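Local coordinates for protein Kinase A (Toxoplasma gondii, PDB 5J3U), which binds cyclic AMP in two tandem domains and, as a regulatory chain of protein kinase A, probably binds and inhibits the catalytic subunit until the nucleotide arrives, at residues E27-T32 with N120-D125; S132-F137 with L159-F164; D178-V183 with K241-L246. All blocks are in the same frame, centred on the assembly; numbering follows the deposited sequence.

Overall arrangement
The three contacts follow one another along the chain, each closing before the next opens. Interaction 1 joins helix 27-36 to the early part of helix 116-138, at the first cyclic nucleotide-binding domain. The later part of that same helix carries interaction 2, about 18 Å away between centres, where it meets strand 159-165 of the second domain. Interaction 3 is about 13 Å from interaction 2, centre to centre, and packs helix 240-246 on strand 179-183 of the same antiparallel sheet; F137 of interaction 2 touches I182 and V183 there. The centres of interactions 1 and 3 are about 26 Å apart. Helix 116-138 thus runs as a continuous connection from the first domain to the second.

Interaction 1: E27-T32 with N120-D125; sequences EKDLNT and NAIVKD
I122 packs its two branches against D29 and T32, which stand about one helical turn apart on helix 27-36. The tighter part is van der Waals packing by I122. Its CG2 lies 3.8 Å from CB of D29 and equally close to the backbone O of D29, so the methyl meets a carbonyl oxygen as well as a hydrocarbon, while the carboxylate carbon of D29 sits only slightly farther off. The other branch reaches T32: CD1 of I122 comes to 3.9 Å from T32 CG2, the two side chains crossing nearly at a right angle. With CG1 anti to the carbonyl carbon (chi1 -53°), the ethyl arm goes to T32 and leaves the CG2 methyl for D29. I122 and V123 also touch V33 of helix 27-36.

The water-bridged side is looser. There a water donates to OD2 of D29 at 2.8 Å and to the backbone O of I122, also at 2.8 Å. Helix 116-138 makes a pi-type turn over residues 120-123, which include I122. D29 N is itself held by D26 OD1.

All three touching residues remain partly exposed, and these segments bury little surface. With no direct hydrogen bond or salt bridge between the two segments, the chemistry implies a modest, hydrated contact that combines van der Waals packing of I122 with one water bridge giving it some polar direction.

Interaction 2: S132-F137 with L159-F164; sequences SMYDSF and LRTEMF
Helix 132-137 passes over strand 159-164 at 92°, with 10.4 Å between the axes of the two segments, and Y134 and L159 have the nearest CA atoms, 7.7 Å apart. Y134 fills this separation by laying its ring over L159. CB of L159 sits above the centre of the ring, 3.8 Å from the centroid and only 10° off the normal, a well-centred CH-pi contact. The same face receives L159 CD1, which meets Y134 CD1 at 3.7 Å, so the leucine spans the ring from its middle to the side nearer the helix. Its CG is anti to the carbonyl carbon (chi1 -66°), and a chi2 near 180° extends CD1 onward to the CG and CD1 side of the tyrosine ring.

At the far end the phenol continues to T161, whose OG1 lies near the ring plane. Y134 OH and T161 OG1 are hydrogen-bonded at 2.6 Å. E184 OE2 extends this hydroxyl chain from T161 OG1, in a contact that is otherwise mainly hydrocarbon and strand backbone; N23 OD1 separately holds the backbone N of T161. R130, one helical turn earlier, adds a cation-pi interaction with the tyrosine ring.

Strand 159-165 is, within this chain, an outermost strand of an antiparallel sheet in the second domain. A long helix leaving one cyclic nucleotide-binding domain and packing on the beta sheet of the next is consistent with the cAMP-bound form of tandem-domain protein kinase A regulatory subunits.

Interaction 3: D178-V183 with K241-L246; sequences DVFYIV and KSFKRL
F180 and F243 make the close contact between residues 178-183 and 241-246. Its aromatic component is edge-to-face: the edge of F243 is turned toward the face of F180, with centroids 5.2 Å apart and planes at 61°, so the T is appreciably tilted. CE2 of F243 stands 3.8 Å above the F180 plane, displaced toward the rim. Both rings have CG anti to the backbone N (chi1 173° and 179°), which extends them across the space between strand and helix, where the side chains meet at about a right angle.

Apolar packing supplements the ring pair. CD2 of F243 reaches the CB of F180 at 3.7 Å, so the base of the strand side chain is touched as well as its ring. L217 of helix 215-219 packs on both phenylalanines, and L254 of helix 250-257 on F243.

Two salt bridges involve nearby residues: D178 OD1 with NE of R240, the first residue of helix 240-246, and K244 NZ with E220 OE2.

The side chain of F180 is about 7 Å from the bound cyclic AMP. Both rings are buried, which implies that the F180-F243 pair itself rests on dispersion and weak aromatic electrostatics, with salt bridges alongside it.

Interaction 1: E27-T32 with N120-D125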
ATOM      1  N   GLU A  27       8.699  13.733  -4.141  1.00 21.24           N
ATOM      2  CA  GLU A  27       9.444  13.830  -2.906  1.00 21.66           C
ATOM      3  C   GLU A  27       9.302  15.215  -2.269  1.00 21.76           C
ATOM      4  O   GLU A  27       9.205  15.323  -1.025  1.00 18.57           O
ATOM      5  CB  GLU A  27      10.894  13.405  -3.062  1.00 25.00           C
ATOM      6  CG  GLU A  27      11.715  14.374  -3.852  1.00 26.69           C
ATOM      7  CD  GLU A  27      13.151  13.956  -4.020  1.00 30.17           C
ATOM      8  OE1 GLU A  27      13.511  12.832  -3.619  1.00 33.47           O
ATOM      9  OE2 GLU A  27      13.900  14.776  -4.555  1.00 35.86           O
ATOM     10  N   LYS A  28       9.163  16.242  -3.111  1.00 19.20           N
ATOM     11  CA  LYS A  28       8.934  17.556  -2.547  1.00 22.35           C
ATOM     12  C   LYS A  28       7.560  17.739  -1.929  1.00 19.41           C
ATOM     13  O   LYS A  28       7.473  18.357  -0.875  1.00 19.08           O
ATOM     14  CB  LYS A  28       9.262  18.650  -3.548  1.00 23.59           C
ATOM     15  CG  LYS A  28      10.762  18.732  -3.858  1.00 27.01           C
ATOM     16  CD  LYS A  28      11.118  20.141  -4.318  1.00 28.66           C
ATOM     17  CE  LYS A  28      12.558  20.299  -4.789  1.00 32.61           C
ATOM     18  NZ  LYS A  28      12.900  21.777  -4.912  1.00 27.73           N
ATOM     19  N   ASP A  29       6.529  17.204  -2.563  1.00 17.34           N
ATOM     20  CA  ASP A  29       5.135  17.200  -2.000  1.00 18.79           C
ATOM     21  C   ASP A  29       5.044  16.419  -0.735  1.00 18.98           C
ATOM     22  O   ASP A  29       4.378  16.833   0.228  1.00 16.26           O
ATOM     23  CB  ASP A  29       4.100  16.680  -2.963  1.00 18.30           C
ATOM     24  CG  ASP A  29       3.634  17.697  -3.961  1.00 21.84           C
ATOM     25  OD1 ASP A  29       3.859  18.926  -3.773  1.00 23.73           O
ATOM     26  OD2 ASP A  29       3.010  17.293  -4.960  1.00 21.20           O
ATOM     27  N   LEU A  30       5.759  15.291  -0.689  1.00 18.02           N
ATOM     28  CA  LEU A  30       5.813  14.534   0.518  1.00 19.53           C
ATOM     29  C   LEU A  30       6.540  15.365   1.621  1.00 19.76           C
ATOM     30  O   LEU A  30       6.079  15.413   2.763  1.00 17.83           O
ATOM     31  CB  LEU A  30       6.468  13.173   0.301  1.00 21.76           C
ATOM     32  CG  LEU A  30       6.156  12.110   1.367  1.00 24.18           C
ATOM     33  CD1 LEU A  30       4.750  11.587   1.190  1.00 26.16           C
ATOM     34  CD2 LEU A  30       7.129  10.955   1.306  1.00 25.24           C
ATOM     35  N   ASN A  31       7.631  16.042   1.250  1.00 19.22           N
ATOM     36  CA  ASN A  31       8.311  16.945   2.195  1.00 19.14           C
ATOM     37  C   ASN A  31       7.401  18.071   2.753  1.00 17.53           C
ATOM     38  O   ASN A  31       7.450  18.370   3.944  1.00 18.63           O
ATOM     39  CB  ASN A  31       9.605  17.478   1.615  1.00 19.74           C
ATOM     40  CG  ASN A  31      10.371  18.305   2.602  1.00 21.66           C
ATOM     41  OD1 ASN A  31      10.362  19.552   2.543  1.00 22.13           O
ATOM     42  ND2 ASN A  31      11.013  17.640   3.534  1.00 18.24           N
ATOM     43  N   THR A  32       6.596  18.672   1.917  1.00 17.45           N
ATOM     44  CA  THR A  32       5.596  19.655   2.328  1.00 17.70           C
ATOM     45  C   THR A  32       4.535  19.121   3.288  1.00 19.42           C
ATOM     46  O   THR A  32       4.239  19.719   4.306  1.00 16.31           O
ATOM     47  CB  THR A  32       4.956  20.187   1.077  1.00 18.82           C
ATOM     48  OG1 THR A  32       5.973  20.836   0.342  1.00 19.15           O
ATOM     49  CG2 THR A  32       3.797  21.159   1.310  1.00 19.82           C
ATOM     50  N   ASN A 120      -6.175  18.802   1.538  1.00 17.24           N
ATOM     51  CA  ASN A 120      -6.870  19.283   0.345  1.00 18.44           C
ATOM     52  C   ASN A 120      -5.979  19.868  -0.675  1.00 17.94           C
ATOM     53  O   ASN A 120      -6.126  19.567  -1.845  1.00 18.79           O
ATOM     54  CB  ASN A 120      -7.998  20.296   0.673  1.00 20.28           C
ATOM     55  CG  ASN A 120      -9.212  19.623   1.273  1.00 25.44           C
ATOM     56  OD1 ASN A 120      -9.321  18.387   1.270  1.00 28.39           O
ATOM     57  ND2 ASN A 120     -10.107  20.418   1.829  1.00 26.32           N
ATOM     58  N   ALA A 121      -5.021  20.686  -0.251  1.00 16.95           N
ATOM     59  CA  ALA A 121      -4.112  21.346  -1.198  1.00 16.58           C
ATOM     60  C   ALA A 121      -3.105  20.409  -1.895  1.00 17.63           C
ATOM     61  O   ALA A 121      -2.859  20.550  -3.075  1.00 17.72           O
ATOM     62  CB  ALA A 121      -3.345  22.438  -0.457  1.00 17.91           C
ATOM     63  N   ILE A 122      -2.513  19.469  -1.159  1.00 16.52           N
ATOM     64  CA  ILE A 122      -1.347  18.701  -1.634  1.00 17.94           C
ATOM     65  C   ILE A 122      -1.681  17.251  -2.003  1.00 18.51           C
ATOM     66  O   ILE A 122      -1.106  16.735  -2.968  1.00 17.87           O
ATOM     67  CB  ILE A 122      -0.243  18.650  -0.576  1.00 19.22           C
ATOM     68  CG1 ILE A 122       0.137  20.067  -0.091  1.00 19.71           C
ATOM     69  CG2 ILE A 122       0.987  17.857  -1.063  1.00 19.19           C
ATOM     70  CD1 ILE A 122       0.816  20.920  -1.157  1.00 21.98           C
ATOM     71  N   VAL A 123      -2.583  16.621  -1.242  1.00 17.17           N
ATOM     72  CA  VAL A 123      -2.807  15.175  -1.308  1.00 18.35           C
ATOM     73  C   VAL A 123      -4.066  14.687  -2.029  1.00 19.45           C
ATOM     74  O   VAL A 123      -4.010  13.706  -2.736  1.00 18.03           O
ATOM     75  CB  VAL A 123      -2.863  14.544   0.083  1.00 18.42           C
ATOM     76  CG1 VAL A 123      -2.693  13.017  -0.017  1.00 18.97           C
ATOM     77  CG2 VAL A 123      -1.772  15.076   0.977  1.00 19.03           C
ATOM     78  N   LYS A 124      -5.184  15.365  -1.818  1.00 19.43           N
ATOM     79  CA  LYS A 124      -6.529  14.801  -2.077  1.00 21.93           C
ATOM     80  C   LYS A 124      -6.727  14.462  -3.572  1.00 22.57           C
ATOM     81  O   LYS A 124      -7.085  13.338  -3.906  1.00 19.38           O
ATOM     82  CB  LYS A 124      -7.612  15.743  -1.584  1.00 22.09           C
ATOM     83  CG  LYS A 124      -9.010  15.187  -1.783  1.00 26.48           C
ATOM     84  CD  LYS A 124     -10.091  16.090  -1.215  1.00 30.12           C
ATOM     85  CE  LYS A 124     -11.449  15.533  -1.617  1.00 35.00           C
ATOM     86  NZ  LYS A 124     -12.479  15.964  -0.636  1.00 38.71           N
ATOM     87  N   ASP A 125      -6.473  15.435  -4.434  1.00 21.39           N
ATOM     88  CA  ASP A 125      -6.570  15.233  -5.886  1.00 24.27           C
ATOM     89  C   ASP A 125      -5.607  14.168  -6.395  1.00 20.70           C
ATOM     90  O   ASP A 125      -6.033  13.307  -7.180  1.00 20.65           O
ATOM     91  CB  ASP A 125      -6.396  16.574  -6.629  1.00 26.70           C
ATOM     92  CG  ASP A 125      -7.592  17.547  -6.388  1.00 30.70           C
ATOM     93  OD1 ASP A 125      -8.634  17.128  -5.841  1.00 38.05           O
ATOM     94  OD2 ASP A 125      -7.486  18.757  -6.734  1.00 37.25           O
TER
HETATM   95  O   HOH W   1       0.339  17.971  -4.962  1.00 29.23           O

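Interaction 2: S132-F137 with L159-F164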
ATOM      1  N   SER A 132      -8.109   6.119  -9.303  0.70 13.27           N
ATOM      2  CA  SER A 132      -8.830   5.980 -10.545  0.70 13.23           C
ATOM      3  C   SER A 132      -7.931   5.390 -11.646  0.70 12.34           C
ATOM      4  O   SER A 132      -8.340   4.510 -12.395  0.70 10.33           O
ATOM      5  CB  SER A 132      -9.435   7.325 -10.949  0.70 13.48           C
ATOM      6  OG  SER A 132     -10.175   7.137 -12.124  0.70 15.68           O
ATOM      7  N   MET A 133      -6.684   5.835 -11.693  1.00 11.76           N
ATOM      8  CA  MET A 133      -5.726   5.337 -12.681  1.00 12.71           C
ATOM      9  C   MET A 133      -5.413   3.861 -12.409  1.00 11.47           C
ATOM     10  O   MET A 133      -5.311   3.084 -13.371  1.00 10.56           O
ATOM     11  CB  MET A 133      -4.455   6.182 -12.689  1.00 15.21           C
ATOM     12  CG  MET A 133      -4.709   7.601 -13.178  1.00 18.14           C
ATOM     13  SD  MET A 133      -5.073   7.703 -14.948  1.00 25.55           S
ATOM     14  CE  MET A 133      -3.449   7.458 -15.648  1.00 29.53           C
ATOM     15  N   TYR A 134      -5.341   3.478 -11.127  1.00 11.14           N
ATOM     16  CA  TYR A 134      -5.151   2.039 -10.798  1.00 11.52           C
ATOM     17  C   TYR A 134      -6.366   1.238 -11.265  1.00 10.93           C
ATOM     18  O   TYR A 134      -6.217   0.172 -11.877  1.00 10.89           O
ATOM     19  CB  TYR A 134      -4.944   1.773  -9.320  1.00 12.30           C
ATOM     20  CG  TYR A 134      -3.569   2.047  -8.771  1.00 12.16           C
ATOM     21  CD1 TYR A 134      -2.410   1.607  -9.421  1.00 12.36           C
ATOM     22  CD2 TYR A 134      -3.444   2.686  -7.513  1.00 12.51           C
ATOM     23  CE1 TYR A 134      -1.147   1.831  -8.866  1.00 13.77           C
ATOM     24  CE2 TYR A 134      -2.196   2.898  -6.929  1.00 13.52           C
ATOM     25  CZ  TYR A 134      -1.060   2.475  -7.594  1.00 14.55           C
ATOM     26  OH  TYR A 134       0.148   2.711  -6.989  1.00 15.96           O
ATOM     27  N   ASP A 135      -7.564   1.763 -11.028  1.00 10.90           N
ATOM     28  CA  ASP A 135      -8.738   1.071 -11.498  1.00 13.45           C
ATOM     29  C   ASP A 135      -8.785   0.846 -13.014  1.00 12.50           C
ATOM     30  O   ASP A 135      -9.117  -0.229 -13.474  1.00 11.60           O
ATOM     31  CB  ASP A 135      -9.970   1.775 -11.047  1.00 16.88           C
ATOM     32  CG  ASP A 135     -11.183   0.876 -11.115  1.00 22.99           C
ATOM     33  OD1 ASP A 135     -11.120  -0.311 -10.630  1.00 28.76           O
ATOM     34  OD2 ASP A 135     -12.178   1.391 -11.633  1.00 27.92           O
ATOM     35  N   SER A 136      -8.428   1.893 -13.759  1.00 11.48           N
ATOM     36  CA  SER A 136      -8.301   1.851 -15.190  1.00 12.25           C
ATOM     37  C   SER A 136      -7.298   0.862 -15.659  1.00 12.00           C
ATOM     38  O   SER A 136      -7.601   0.023 -16.540  1.00 11.31           O
ATOM     39  CB  SER A 136      -7.991   3.234 -15.699  1.00 13.79           C
ATOM     40  OG  SER A 136      -7.876   3.179 -17.079  1.00 17.43           O
ATOM     41  N   PHE A 137      -6.141   0.849 -14.999  1.00 10.65           N
ATOM     42  CA  PHE A 137      -5.036  -0.038 -15.340  1.00 10.38           C
ATOM     43  C   PHE A 137      -5.482  -1.465 -15.150  1.00 10.48           C
ATOM     44  O   PHE A 137      -5.313  -2.265 -16.046  1.00 11.63           O
ATOM     45  CB  PHE A 137      -3.846   0.303 -14.488  1.00 10.71           C
ATOM     46  CG  PHE A 137      -2.747  -0.722 -14.495  1.00 10.62           C
ATOM     47  CD1 PHE A 137      -2.071  -0.993 -15.666  1.00 11.21           C
ATOM     48  CD2 PHE A 137      -2.384  -1.355 -13.316  1.00 11.71           C
ATOM     49  CE1 PHE A 137      -1.025  -1.932 -15.681  1.00 11.84           C
ATOM     50  CE2 PHE A 137      -1.343  -2.273 -13.308  1.00 10.52           C
ATOM     51  CZ  PHE A 137      -0.679  -2.559 -14.495  1.00 10.17           C
ATOM     52  N   LEU A 159      -2.894  -1.126  -3.857  1.00 13.49           N
ATOM     53  CA  LEU A 159      -1.666  -1.026  -4.664  1.00 12.41           C
ATOM     54  C   LEU A 159      -0.766   0.139  -4.282  1.00 12.81           C
ATOM     55  O   LEU A 159      -1.267   1.210  -3.906  1.00 12.89           O
ATOM     56  CB  LEU A 159      -2.017  -0.882  -6.135  1.00 12.21           C
ATOM     57  CG  LEU A 159      -2.695  -2.075  -6.774  1.00 11.95           C
ATOM     58  CD1 LEU A 159      -2.978  -1.852  -8.226  1.00 12.50           C
ATOM     59  CD2 LEU A 159      -1.869  -3.351  -6.636  1.00 11.57           C
ATOM     60  N   ARG A 160       0.544  -0.092  -4.363  1.00 11.46           N
ATOM     61  CA  ARG A 160       1.580   0.949  -4.310  1.00 11.23           C
ATOM     62  C   ARG A 160       2.379   0.897  -5.588  1.00 11.81           C
ATOM     63  O   ARG A 160       2.217  -0.062  -6.340  1.00 11.54           O
ATOM     64  CB  ARG A 160       2.491   0.766  -3.108  1.00 12.69           C
ATOM     65  CG  ARG A 160       1.761   0.835  -1.789  1.00 14.53           C
ATOM     66  CD  ARG A 160       2.713   0.413  -0.684  1.00 17.89           C
ATOM     67  NE  ARG A 160       2.149   0.471   0.643  1.00 20.95           N
ATOM     68  CZ  ARG A 160       1.427  -0.481   1.237  1.00 23.24           C
ATOM     69  NH1 ARG A 160       1.082  -1.618   0.614  1.00 23.28           N
ATOM     70  NH2 ARG A 160       0.991  -0.258   2.481  1.00 23.72           N
ATOM     71  N   THR A 161       3.072   1.970  -5.925  1.00 11.94           N
ATOM     72  CA  THR A 161       3.882   2.027  -7.163  1.00 13.51           C
ATOM     73  C   THR A 161       5.321   2.164  -6.796  1.00 13.80           C
ATOM     74  O   THR A 161       5.649   2.919  -5.878  1.00 12.29           O
ATOM     75  CB  THR A 161       3.445   3.172  -8.082  1.00 14.14           C
ATOM     76  OG1 THR A 161       2.138   2.839  -8.582  1.00 17.99           O
ATOM     77  CG2 THR A 161       4.368   3.362  -9.242  1.00 14.38           C
ATOM     78  N   GLU A 162       6.182   1.467  -7.501  1.00 12.99           N
ATOM     79  CA  GLU A 162       7.640   1.631  -7.330  1.00 14.24           C
ATOM     80  C   GLU A 162       8.309   1.726  -8.728  1.00 14.29           C
ATOM     81  O   GLU A 162       7.832   1.083  -9.667  1.00 12.74           O
ATOM     82  CB  GLU A 162       8.237   0.427  -6.607  1.00 15.26           C
ATOM     83  CG  GLU A 162       7.739   0.270  -5.177  1.00 18.03           C
ATOM     84  CD  GLU A 162       8.364  -0.910  -4.421  1.00 23.54           C
ATOM     85  OE1 GLU A 162       9.233  -1.617  -4.975  1.00 23.15           O
ATOM     86  OE2 GLU A 162       7.930  -1.120  -3.253  1.00 27.26           O
ATOM     87  N   MET A 163       9.366   2.536  -8.849  0.50 14.34           N
ATOM     88  CA  MET A 163      10.111   2.725 -10.109  0.50 15.28           C
ATOM     89  C   MET A 163      11.483   2.083  -9.938  0.50 16.14           C
ATOM     90  O   MET A 163      12.116   2.236  -8.897  0.50 15.55           O
ATOM     91  CB  MET A 163      10.259   4.236 -10.420  0.50 17.05           C
ATOM     92  CG  MET A 163      10.866   4.562 -11.783  0.50 18.43           C
ATOM     93  SD  MET A 163       9.725   4.275 -13.156  0.50 20.78           S
ATOM     94  CE  MET A 163       8.540   5.584 -12.858  0.50 22.04           C
ATOM     95  N   PHE A 164      11.940   1.358 -10.956  1.00 15.08           N
ATOM     96  CA  PHE A 164      13.227   0.714 -10.950  1.00 15.17           C
ATOM     97  C   PHE A 164      13.961   1.112 -12.244  1.00 15.63           C
ATOM     98  O   PHE A 164      13.441   0.936 -13.332  1.00 15.01           O
ATOM     99  CB  PHE A 164      13.058  -0.789 -10.926  1.00 13.48           C
ATOM    100  CG  PHE A 164      12.524  -1.312  -9.618  1.00 14.61           C
ATOM    101  CD1 PHE A 164      11.168  -1.380  -9.371  1.00 13.69           C
ATOM    102  CD2 PHE A 164      13.411  -1.730  -8.622  1.00 14.83           C
ATOM    103  CE1 PHE A 164      10.705  -1.884  -8.152  1.00 13.59           C
ATOM    104  CE2 PHE A 164      12.956  -2.254  -7.430  1.00 14.23           C
ATOM    105  CZ  PHE A 164      11.591  -2.316  -7.191  1.00 13.95           C
TER

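Interaction 3: D178-V183 with K241-L246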
ATOM      1  N   ASP A 178       7.155 -11.370  -0.342  1.00 15.33           N
ATOM      2  CA  ASP A 178       5.907 -10.948   0.252  1.00 16.66           C
ATOM      3  C   ASP A 178       5.197  -9.881  -0.599  1.00 15.74           C
ATOM      4  O   ASP A 178       4.336  -9.166  -0.098  1.00 15.67           O
ATOM      5  CB  ASP A 178       6.162 -10.355   1.619  1.00 19.23           C
ATOM      6  CG  ASP A 178       6.633 -11.362   2.633  1.00 23.11           C
ATOM      7  OD1 ASP A 178       6.106 -12.490   2.673  1.00 26.18           O
ATOM      8  OD2 ASP A 178       7.543 -10.994   3.397  1.00 28.79           O
ATOM      9  N   VAL A 179       5.539  -9.820  -1.887  1.00 13.37           N
ATOM     10  CA  VAL A 179       4.922  -8.783  -2.786  1.00 13.10           C
ATOM     11  C   VAL A 179       4.623  -9.387  -4.161  1.00 11.90           C
ATOM     12  O   VAL A 179       5.465 -10.101  -4.749  1.00 11.41           O
ATOM     13  CB  VAL A 179       5.837  -7.565  -2.977  1.00 14.32           C
ATOM     14  CG1 VAL A 179       5.181  -6.506  -3.905  1.00 15.26           C
ATOM     15  CG2 VAL A 179       6.187  -6.968  -1.638  1.00 15.84           C
ATOM     16  N   PHE A 180       3.431  -9.085  -4.680  1.00 11.30           N
ATOM     17  CA  PHE A 180       3.008  -9.447  -6.041  1.00 10.67           C
ATOM     18  C   PHE A 180       3.126  -8.180  -6.878  1.00 10.22           C
ATOM     19  O   PHE A 180       2.758  -7.121  -6.381  1.00 10.25           O
ATOM     20  CB  PHE A 180       1.561  -9.964  -5.994  1.00 10.58           C
ATOM     21  CG  PHE A 180       0.922 -10.218  -7.341  1.00 10.59           C
ATOM     22  CD1 PHE A 180       1.386 -11.186  -8.183  1.00 11.40           C
ATOM     23  CD2 PHE A 180      -0.169  -9.454  -7.754  1.00 11.20           C
ATOM     24  CE1 PHE A 180       0.772 -11.456  -9.385  1.00 12.23           C
ATOM     25  CE2 PHE A 180      -0.823  -9.748  -8.928  1.00 11.28           C
ATOM     26  CZ  PHE A 180      -0.368 -10.725  -9.766  1.00 11.06           C
ATOM     27  N   TYR A 181       3.674  -8.299  -8.100  1.00  9.11           N
ATOM     28  CA  TYR A 181       3.937  -7.190  -8.986  1.00  9.81           C
ATOM     29  C   TYR A 181       3.214  -7.277 -10.345  1.00  9.67           C
ATOM     30  O   TYR A 181       2.991  -8.355 -10.897  1.00 10.71           O
ATOM     31  CB  TYR A 181       5.445  -7.123  -9.270  1.00 10.47           C
ATOM     32  CG  TYR A 181       6.317  -6.888  -8.081  1.00 10.09           C
ATOM     33  CD1 TYR A 181       6.574  -5.617  -7.613  1.00 10.50           C
ATOM     34  CD2 TYR A 181       6.898  -7.966  -7.411  1.00 10.49           C
ATOM     35  CE1 TYR A 181       7.407  -5.408  -6.514  1.00 10.83           C
ATOM     36  CE2 TYR A 181       7.686  -7.773  -6.310  1.00 10.31           C
ATOM     37  CZ  TYR A 181       7.956  -6.507  -5.871  1.00 11.30           C
ATOM     38  OH  TYR A 181       8.772  -6.284  -4.789  1.00 11.41           O
ATOM     39  N   ILE A 182       2.725  -6.146 -10.825  1.00 10.62           N
ATOM     40  CA  ILE A 182       2.212  -6.010 -12.166  1.00 11.41           C
ATOM     41  C   ILE A 182       2.939  -4.804 -12.817  1.00 11.04           C
ATOM     42  O   ILE A 182       3.068  -3.716 -12.214  1.00 10.53           O
ATOM     43  CB  ILE A 182       0.711  -5.759 -12.198  1.00 12.18           C
ATOM     44  CG1 ILE A 182      -0.044  -6.671 -11.188  1.00 14.11           C
ATOM     45  CG2 ILE A 182       0.251  -5.941 -13.621  1.00 12.28           C
ATOM     46  CD1 ILE A 182      -1.517  -6.299 -11.016  1.00 16.07           C
ATOM     47  N   VAL A 183       3.458  -4.989 -14.018  1.00 10.87           N
ATOM     48  CA  VAL A 183       4.202  -3.966 -14.651  1.00 10.58           C
ATOM     49  C   VAL A 183       3.168  -2.956 -15.183  1.00 10.81           C
ATOM     50  O   VAL A 183       2.327  -3.305 -16.014  1.00 11.49           O
ATOM     51  CB  VAL A 183       5.017  -4.489 -15.860  1.00 10.59           C
ATOM     52  CG1 VAL A 183       5.718  -3.362 -16.551  1.00 11.13           C
ATOM     53  CG2 VAL A 183       6.059  -5.558 -15.442  1.00 11.19           C
ATOM     54  N   LYS A 241      -0.542 -10.127   2.306  1.00 16.17           N
ATOM     55  CA  LYS A 241      -1.797 -10.188   3.023  1.00 20.06           C
ATOM     56  C   LYS A 241      -2.962  -9.733   2.133  1.00 17.87           C
ATOM     57  O   LYS A 241      -3.992 -10.363   2.136  1.00 19.38           O
ATOM     58  CB  LYS A 241      -1.766  -9.361   4.299  1.00 24.57           C
ATOM     59  CG  LYS A 241      -2.966  -9.643   5.175  1.00 29.99           C
ATOM     60  CD  LYS A 241      -2.782  -9.056   6.561  1.00 38.01           C
ATOM     61  CE  LYS A 241      -1.776  -9.831   7.396  1.00 44.60           C
ATOM     62  NZ  LYS A 241      -1.934  -9.484   8.842  1.00 50.43           N
ATOM     63  N   SER A 242      -2.772  -8.648   1.381  1.00 17.89           N
ATOM     64  CA  SER A 242      -3.794  -8.176   0.435  1.00 16.17           C
ATOM     65  C   SER A 242      -4.013  -9.137  -0.699  1.00 14.94           C
ATOM     66  O   SER A 242      -5.128  -9.314  -1.163  1.00 14.58           O
ATOM     67  CB  SER A 242      -3.437  -6.823  -0.166  1.00 16.92           C
ATOM     68  OG  SER A 242      -3.137  -5.950   0.868  1.00 19.62           O
ATOM     69  N   PHE A 243      -2.931  -9.740  -1.197  1.00 13.96           N
ATOM     70  CA  PHE A 243      -3.056 -10.742  -2.230  1.00 13.28           C
ATOM     71  C   PHE A 243      -3.956 -11.912  -1.801  1.00 13.68           C
ATOM     72  O   PHE A 243      -4.895 -12.330  -2.511  1.00 13.39           O
ATOM     73  CB  PHE A 243      -1.659 -11.255  -2.608  1.00 13.91           C
ATOM     74  CG  PHE A 243      -1.635 -12.315  -3.664  1.00 14.14           C
ATOM     75  CD1 PHE A 243      -1.694 -13.680  -3.317  1.00 14.15           C
ATOM     76  CD2 PHE A 243      -1.367 -12.000  -4.989  1.00 15.03           C
ATOM     77  CE1 PHE A 243      -1.613 -14.651  -4.281  1.00 14.53           C
ATOM     78  CE2 PHE A 243      -1.257 -12.988  -5.953  1.00 14.68           C
ATOM     79  CZ  PHE A 243      -1.380 -14.310  -5.603  1.00 15.67           C
ATOM     80  N   LYS A 244      -3.647 -12.448  -0.630  1.00 14.88           N
ATOM     81  CA  LYS A 244      -4.428 -13.562  -0.079  1.00 15.31           C
ATOM     82  C   LYS A 244      -5.897 -13.150   0.198  1.00 15.88           C
ATOM     83  O   LYS A 244      -6.804 -13.918  -0.069  1.00 14.53           O
ATOM     84  CB  LYS A 244      -3.789 -14.031   1.202  1.00 16.94           C
ATOM     85  CG  LYS A 244      -2.455 -14.722   1.065  1.00 16.57           C
ATOM     86  CD  LYS A 244      -2.543 -16.100   0.477  1.00 18.42           C
ATOM     87  CE  LYS A 244      -1.113 -16.686   0.361  1.00 20.59           C
ATOM     88  NZ  LYS A 244      -1.052 -18.065  -0.193  1.00 19.35           N
ATOM     89  N   ARG A 245      -6.124 -11.932   0.676  1.00 15.89           N
ATOM     90  CA  ARG A 245      -7.480 -11.540   1.100  1.00 16.34           C
ATOM     91  C   ARG A 245      -8.348 -10.949   0.011  1.00 17.12           C
ATOM     92  O   ARG A 245      -9.571 -10.889   0.198  1.00 16.53           O
ATOM     93  CB  ARG A 245      -7.390 -10.602   2.259  1.00 18.01           C
ATOM     94  CG  ARG A 245      -6.884 -11.320   3.478  1.00 19.74           C
ATOM     95  CD  ARG A 245      -6.764 -10.386   4.630  1.00 21.78           C
ATOM     96  NE  ARG A 245      -6.371 -11.135   5.815  1.00 24.38           N
ATOM     97  CZ  ARG A 245      -6.178 -10.596   7.009  1.00 23.74           C
ATOM     98  NH1 ARG A 245      -6.395  -9.285   7.230  1.00 22.11           N
ATOM     99  NH2 ARG A 245      -5.817 -11.397   8.008  1.00 25.62           N
ATOM    100  N   LEU A 246      -7.738 -10.498  -1.097  1.00 14.90           N
ATOM    101  CA  LEU A 246      -8.459  -9.769  -2.135  1.00 15.51           C
ATOM    102  C   LEU A 246      -8.497 -10.448  -3.510  1.00 15.85           C
ATOM    103  O   LEU A 246      -9.376 -10.123  -4.324  1.00 15.92           O
ATOM    104  CB  LEU A 246      -7.829  -8.388  -2.322  1.00 16.36           C
ATOM    105  CG  LEU A 246      -7.781  -7.433  -1.136  1.00 17.46           C
ATOM    106  CD1 LEU A 246      -7.126  -6.131  -1.553  1.00 18.15           C
ATOM    107  CD2 LEU A 246      -9.182  -7.164  -0.610  1.00 18.29           C
TER